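Long-range contacts in protein AggB (Escherichia coli, PDB 4PHX), which forms the minor subunit of aggregative adherence fimbriae type I and probably takes part in attaching the bacterium to host surfaces: residues Asp33-Trp38 against Lys89-Asp94; Ile37-Ser42 against Leu62-Gly67. One frame throughout, in Å; residues are numbered along the deposited sequence.

Contact 1 of 2, residues Asp33-Trp38 against Lys89-Asp94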
loop_
_atom_site.group_PDB
_atom_site.type_symbol
_atom_site.label_atom_id
_atom_site.label_comp_id
_atom_site.label_asym_id
_atom_site.label_seq_id
_atom_site.Cartn_x
_atom_site.Cartn_y
_atom_site.Cartn_z
ATOM N N ASP B 33 -1.344 19.838 33.772
ATOM C CA ASP B 33 -0.171 19.372 33.060
ATOM C C ASP B 33 -0.475 18.306 32.007
ATOM O O ASP B 33 0.439 17.645 31.503
ATOM C CB ASP B 33 0.885 18.862 34.043
ATOM C CG ASP B 33 1.632 19.978 34.721
ATOM O OD1 ASP B 33 2.663 20.430 34.178
ATOM O OD2 ASP B 33 1.191 20.399 35.805
ATOM N N GLY B 34 -1.747 18.138 31.669
ATOM C CA GLY B 34 -2.093 17.132 30.683
ATOM C C GLY B 34 -3.567 16.954 30.395
ATOM O O GLY B 34 -4.404 17.606 31.020
ATOM N N PHE B 35 -3.870 16.096 29.419
ATOM C CA PHE B 35 -5.242 15.798 29.004
ATOM C C PHE B 35 -5.421 14.288 28.848
ATOM O O PHE B 35 -4.499 13.567 28.484
ATOM C CB PHE B 35 -5.611 16.416 27.658
ATOM C CG PHE B 35 -5.408 17.902 27.549
ATOM C CD1 PHE B 35 -4.196 18.422 27.116
ATOM C CD2 PHE B 35 -6.456 18.777 27.774
ATOM C CE1 PHE B 35 -4.026 19.803 26.968
ATOM C CE2 PHE B 35 -6.293 20.147 27.618
ATOM C CZ PHE B 35 -5.085 20.656 27.220
ATOM N N HIS B 36 -6.656 13.852 29.016
ATOM C CA HIS B 36 -6.996 12.480 29.318
ATOM C C HIS B 36 -8.408 12.349 28.798
ATOM O O HIS B 36 -9.305 13.025 29.312
ATOM C CB HIS B 36 -7.012 12.460 30.832
ATOM C CG HIS B 36 -7.394 11.162 31.451
ATOM N ND1 HIS B 36 -7.971 11.099 32.699
ATOM C CD2 HIS B 36 -7.233 9.884 31.038
ATOM C CE1 HIS B 36 -8.163 9.834 33.025
ATOM N NE2 HIS B 36 -7.730 9.078 32.033
ATOM N N ILE B 37 -8.621 11.536 27.770
ATOM C CA ILE B 37 -9.974 11.323 27.241
ATOM C C ILE B 37 -10.260 9.862 26.981
ATOM O O ILE B 37 -9.338 9.075 26.822
ATOM C CB ILE B 37 -10.225 12.071 25.899
ATOM C CG1 ILE B 37 -9.296 11.553 24.812
ATOM C CG2 ILE B 37 -10.062 13.552 26.057
ATOM C CD1 ILE B 37 -9.149 12.504 23.612
ATOM N N TRP B 38 -11.540 9.503 26.905
ATOM C CA TRP B 38 -11.920 8.165 26.486
ATOM C C TRP B 38 -13.339 8.172 25.963
ATOM O O TRP B 38 -14.050 9.173 26.113
ATOM C CB TRP B 38 -11.768 7.150 27.627
ATOM C CG TRP B 38 -12.560 7.468 28.847
ATOM C CD1 TRP B 38 -13.785 6.958 29.190
ATOM C CD2 TRP B 38 -12.192 8.366 29.909
ATOM N NE1 TRP B 38 -14.196 7.486 30.392
ATOM C CE2 TRP B 38 -13.238 8.352 30.852
ATOM C CE3 TRP B 38 -11.085 9.185 30.144
ATOM C CZ2 TRP B 38 -13.203 9.112 32.014
ATOM C CZ3 TRP B 38 -11.049 9.943 31.298
ATOM C CH2 TRP B 38 -12.102 9.906 32.222
ATOM N N LYS B 89 -3.883 25.456 26.936
ATOM C CA LYS B 89 -5.236 25.602 27.397
ATOM C C LYS B 89 -6.226 24.604 26.795
ATOM O O LYS B 89 -7.203 24.249 27.433
ATOM C CB LYS B 89 -5.679 27.040 27.166
ATOM C CG LYS B 89 -5.608 27.548 25.705
ATOM C CD LYS B 89 -4.191 27.699 25.064
ATOM C CE LYS B 89 -3.258 28.619 25.822
ATOM N NZ LYS B 89 -1.898 28.376 25.319
ATOM N N GLN B 90 -5.999 24.152 25.572
ATOM C CA GLN B 90 -6.939 23.208 24.990
ATOM C C GLN B 90 -6.280 22.240 24.038
ATOM O O GLN B 90 -5.114 22.397 23.718
ATOM C CB GLN B 90 -8.129 23.918 24.352
ATOM C CG GLN B 90 -7.840 24.533 23.029
ATOM C CD GLN B 90 -6.898 25.692 23.129
ATOM O OE1 GLN B 90 -5.670 25.520 23.090
ATOM N NE2 GLN B 90 -7.459 26.896 23.257
ATOM N N ALA B 91 -7.023 21.216 23.614
ATOM C CA ALA B 91 -6.446 20.153 22.797
ATOM C C ALA B 91 -7.471 19.544 21.867
ATOM O O ALA B 91 -8.635 19.370 22.217
ATOM C CB ALA B 91 -5.830 19.104 23.661
ATOM N N ILE B 92 -7.036 19.243 20.651
ATOM C CA ILE B 92 -7.927 18.701 19.648
ATOM C C ILE B 92 -7.690 17.198 19.464
ATOM O O ILE B 92 -6.547 16.729 19.488
ATOM C CB ILE B 92 -7.771 19.463 18.338
ATOM C CG1 ILE B 92 -8.178 20.923 18.559
ATOM C CG2 ILE B 92 -8.583 18.832 17.208
ATOM C CD1 ILE B 92 -9.653 21.118 18.824
ATOM N N PHE B 93 -8.787 16.449 19.331
ATOM C CA PHE B 93 -8.740 14.995 19.100
ATOM C C PHE B 93 -9.809 14.561 18.106
ATOM O O PHE B 93 -10.757 15.291 17.830
ATOM C CB PHE B 93 -8.953 14.228 20.408
ATOM C CG PHE B 93 -10.280 14.506 21.059
ATOM C CD1 PHE B 93 -11.383 13.725 20.772
ATOM C CD2 PHE B 93 -10.418 15.565 21.959
ATOM C CE1 PHE B 93 -12.610 13.977 21.354
ATOM C CE2 PHE B 93 -11.638 15.830 22.545
ATOM C CZ PHE B 93 -12.754 15.027 22.238
ATOM N N ASP B 94 -9.687 13.361 17.580
ATOM C CA ASP B 94 -10.724 12.877 16.682
ATOM C C ASP B 94 -11.249 11.540 17.130
ATOM O O ASP B 94 -10.581 10.813 17.875
ATOM C CB ASP B 94 -10.184 12.714 15.271
ATOM C CG ASP B 94 -9.747 14.026 14.660
ATOM O OD1 ASP B 94 -10.620 14.785 14.173
ATOM O OD2 ASP B 94 -8.524 14.266 14.632
#
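Ala91 CB lies over the centre of the Phe35 ring, 3.8 Å from its centroid and only 8° off the ring normal, a nearly axial CH-pi contact. The far end of the same ring reaches the neighbouring backbone: Phe35 CZ is 3.7 Å from Gln90 C, and the carbonyl carbon of Lys89 stands at the ring edge. Two residues along each strand the roles reverse, with Ile37 giving the methyl and Phe93 the ring. Ile37 CD1 is placed anti to CA (chi2 -161°) and meets one Phe93 face off centre, a tight 3.4 Å from Phe93 CG. No hydrogen bond joins the segments. The axes of strands 34-38 and 90-94 approach to 8.5 Å, crossing at -37° and running roughly the same way, the geometry of two sheets packed face to face in the Ig-like beta sandwich. Ile26, on strand 20-27 beside strand 90-97 in its sheet, touches Phe35, Ile37 and Ala91. Phe35 also packs on Cys28, disulfide-bonded to Cys116, and takes an edge-to-face contact with His32. Just before Phe35, Asp33 and Gly34 form a classic beta bulge opposite Leu117, while Ile92, pointing away from strand 34-38, packs on Ile92 of a second subunit.

Contact 2 of 2, residues Ile37-Ser42 against Leu62-Gly67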
loop_
_atom_site.group_PDB
_atom_site.type_symbol
_atom_site.label_atom_id
_atom_site.label_comp_id
_atom_site.label_asym_id
_atom_site.label_seq_id
_atom_site.Cartn_x
_atom_site.Cartn_y
_atom_site.Cartn_z
ATOM N N ILE B 37 -8.621 11.536 27.770
ATOM C CA ILE B 37 -9.974 11.323 27.241
ATOM C C ILE B 37 -10.260 9.862 26.981
ATOM O O ILE B 37 -9.338 9.075 26.822
ATOM C CB ILE B 37 -10.225 12.071 25.899
ATOM C CG1 ILE B 37 -9.296 11.553 24.812
ATOM C CG2 ILE B 37 -10.062 13.552 26.057
ATOM C CD1 ILE B 37 -9.149 12.504 23.612
ATOM N N TRP B 38 -11.540 9.503 26.905
ATOM C CA TRP B 38 -11.920 8.165 26.486
ATOM C C TRP B 38 -13.339 8.172 25.963
ATOM O O TRP B 38 -14.050 9.173 26.113
ATOM C CB TRP B 38 -11.768 7.150 27.627
ATOM C CG TRP B 38 -12.560 7.468 28.847
ATOM C CD1 TRP B 38 -13.785 6.958 29.190
ATOM C CD2 TRP B 38 -12.192 8.366 29.909
ATOM N NE1 TRP B 38 -14.196 7.486 30.392
ATOM C CE2 TRP B 38 -13.238 8.352 30.852
ATOM C CE3 TRP B 38 -11.085 9.185 30.144
ATOM C CZ2 TRP B 38 -13.203 9.112 32.014
ATOM C CZ3 TRP B 38 -11.049 9.943 31.298
ATOM C CH2 TRP B 38 -12.102 9.906 32.222
ATOM N N ILE B 39 -13.755 7.076 25.332
ATOM C CA ILE B 39 -15.150 6.958 24.943
ATOM C C ILE B 39 -15.853 6.032 25.914
ATOM O O ILE B 39 -15.287 5.003 26.297
ATOM C CB ILE B 39 -15.303 6.365 23.551
ATOM C CG1 ILE B 39 -14.627 7.268 22.507
ATOM C CG2 ILE B 39 -16.801 6.095 23.241
ATOM C CD1 ILE B 39 -14.832 6.800 21.095
ATOM N N ASN B 40 -17.080 6.366 26.312
ATOM C CA ASN B 40 -17.865 5.422 27.136
ATOM C C ASN B 40 -18.627 4.402 26.301
ATOM O O ASN B 40 -19.803 4.583 25.983
ATOM C CB ASN B 40 -18.822 6.144 28.065
ATOM C CG ASN B 40 -18.126 7.161 28.905
ATOM O OD1 ASN B 40 -17.295 6.823 29.743
ATOM N ND2 ASN B 40 -18.446 8.424 28.677
ATOM N N ALA B 41 -17.927 3.346 25.921
ATOM C CA ALA B 41 -18.503 2.285 25.115
ATOM C C ALA B 41 -17.638 1.056 25.332
ATOM O O ALA B 41 -16.547 1.157 25.896
ATOM C CB ALA B 41 -18.517 2.682 23.676
ATOM N N SER B 42 -18.130 -0.099 24.909
ATOM C CA SER B 42 -17.356 -1.340 24.959
ATOM C C SER B 42 -15.983 -1.221 24.294
ATOM O O SER B 42 -15.886 -0.901 23.099
ATOM C CB SER B 42 -18.139 -2.453 24.269
ATOM O OG SER B 42 -19.514 -2.357 24.598
ATOM N N LEU B 62 -19.851 -0.155 14.369
ATOM C CA LEU B 62 -18.663 0.604 14.030
ATOM C C LEU B 62 -17.566 0.341 15.037
ATOM O O LEU B 62 -17.787 0.448 16.237
ATOM C CB LEU B 62 -18.967 2.087 13.985
ATOM C CG LEU B 62 -19.698 2.470 12.711
ATOM C CD1 LEU B 62 -20.003 3.964 12.702
ATOM C CD2 LEU B 62 -18.851 2.057 11.508
ATOM N N LYS B 63 -16.393 -0.035 14.547
ATOM C CA LYS B 63 -15.201 -0.051 15.369
ATOM C C LYS B 63 -14.606 1.331 15.213
ATOM O O LYS B 63 -14.298 1.774 14.105
ATOM C CB LYS B 63 -14.171 -1.077 14.871
ATOM C CG LYS B 63 -14.727 -2.400 14.376
ATOM C CD LYS B 63 -13.612 -3.367 13.949
ATOM C CE LYS B 63 -12.640 -3.717 15.090
ATOM N NZ LYS B 63 -13.221 -4.671 16.093
ATOM N N VAL B 64 -14.435 2.025 16.322
ATOM C CA VAL B 64 -13.867 3.345 16.250
ATOM C C VAL B 64 -12.670 3.421 17.173
ATOM O O VAL B 64 -12.474 2.551 18.028
ATOM C CB VAL B 64 -14.904 4.395 16.628
ATOM C CG1 VAL B 64 -16.101 4.287 15.701
ATOM C CG2 VAL B 64 -15.314 4.243 18.111
ATOM N N LYS B 65 -11.852 4.450 16.977
ATOM C CA LYS B 65 -10.731 4.709 17.869
ATOM C C LYS B 65 -10.641 6.202 18.154
ATOM O O LYS B 65 -11.079 7.036 17.359
ATOM C CB LYS B 65 -9.404 4.186 17.289
ATOM C CG LYS B 65 -9.004 4.805 15.953
ATOM C CD LYS B 65 -7.617 4.325 15.471
ATOM C CE LYS B 65 -7.217 4.968 14.150
ATOM N NZ LYS B 65 -5.911 4.423 13.638
ATOM N N ILE B 66 -10.066 6.534 19.300
ATOM C CA ILE B 66 -10.020 7.917 19.719
ATOM C C ILE B 66 -8.600 8.393 20.002
ATOM O O ILE B 66 -7.773 7.671 20.534
ATOM C CB ILE B 66 -10.922 8.153 20.948
ATOM C CG1 ILE B 66 -11.123 9.649 21.184
ATOM C CG2 ILE B 66 -10.338 7.442 22.177
ATOM C CD1 ILE B 66 -12.148 9.988 22.281
ATOM N N GLY B 67 -8.341 9.638 19.647
ATOM C CA GLY B 67 -7.070 10.263 19.956
ATOM C C GLY B 67 -6.518 10.942 18.723
ATOM O O GLY B 67 -7.047 11.956 18.288
#
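Next to Ile39, which packs on Ile66 and Val64, the side-chain nitrogen ND2 of Asn40 is gripped by two hydroxyls, hydrogen-bonding to both Ser111 OG and Ser113 OG. The other branch of that carboxamide takes a weak bond within the segment: Trp38 NE1 lies 3.2 Å from Asn40 OD1, but the angle at the hydrogen is only 126°. Asn40 is also the centre of an inverse gamma turn, closed by a weak bond from Ala41 N to Ile39 O, and here strand 37-39 gives way to a loop.

The side-chain contacts across the segments are apolar, and no hydrogen bond joins them. Ile66 has the largest share, and its CD1 makes the closest contact. Its CG1 stands anti to the backbone N (chi1 -167°), and the CD1 beyond it reaches two isoleucines, coming 3.7 Å from Ile39 CG1 and 4.1 Å from Ile37 CG1. Ile39 is itself extended, its CD1 anti to CA. That methyl comes 4.0 Å from Val64 CG2, the two side chains meeting at about a right angle, and stays 4.1 Å from Ile66 CB. Ile39 therefore lies against both Val64 and Ile66, two residues apart on the facing strand. At the end of that strand Gly67 adopts positive phi and negative psi, a backbone conformation that calls for glycine.

The short strand axes approach to 7.4 Å at 167°, nearly antiparallel, but they belong to opposite sheets of the sandwich. Tyr50 of strand 49-53 spans the gap, its OH bonded to Ile39 N while its side chain touches Ile66. Val64 touches Ile95 of strand 90-97, next to 61-67 in the sheet, and Phe110 of strand 107-117, which lies beside strand 34-39 in the other.

In the fold
Both contacts begin on strand 34-39, sharing Ile37 and Trp38, and cross to neighbouring antiparallel strands of the opposite sheet, 90-97 for contact 1 and 61-67 for contact 2. Along the chain the order is 33-42, 62-67, then 89-94. The centres of the contacts lie about 14 Å apart, yet the far segments touch: Asp94 N and Gly67 O, 3.1 Å apart, probably form a hydrogen bond, and Phe93 CD1 packs 4.1 Å from Ile66 CD1. Contact 2, its centre about 5 Å from the chain's centre, is the more central; that of contact 1 lies about 9 Å from it. Together they form part of the hydrophobic interior of an Ig-like sandwich that, in this fimbrial subunit, is associated with donor-strand complementation.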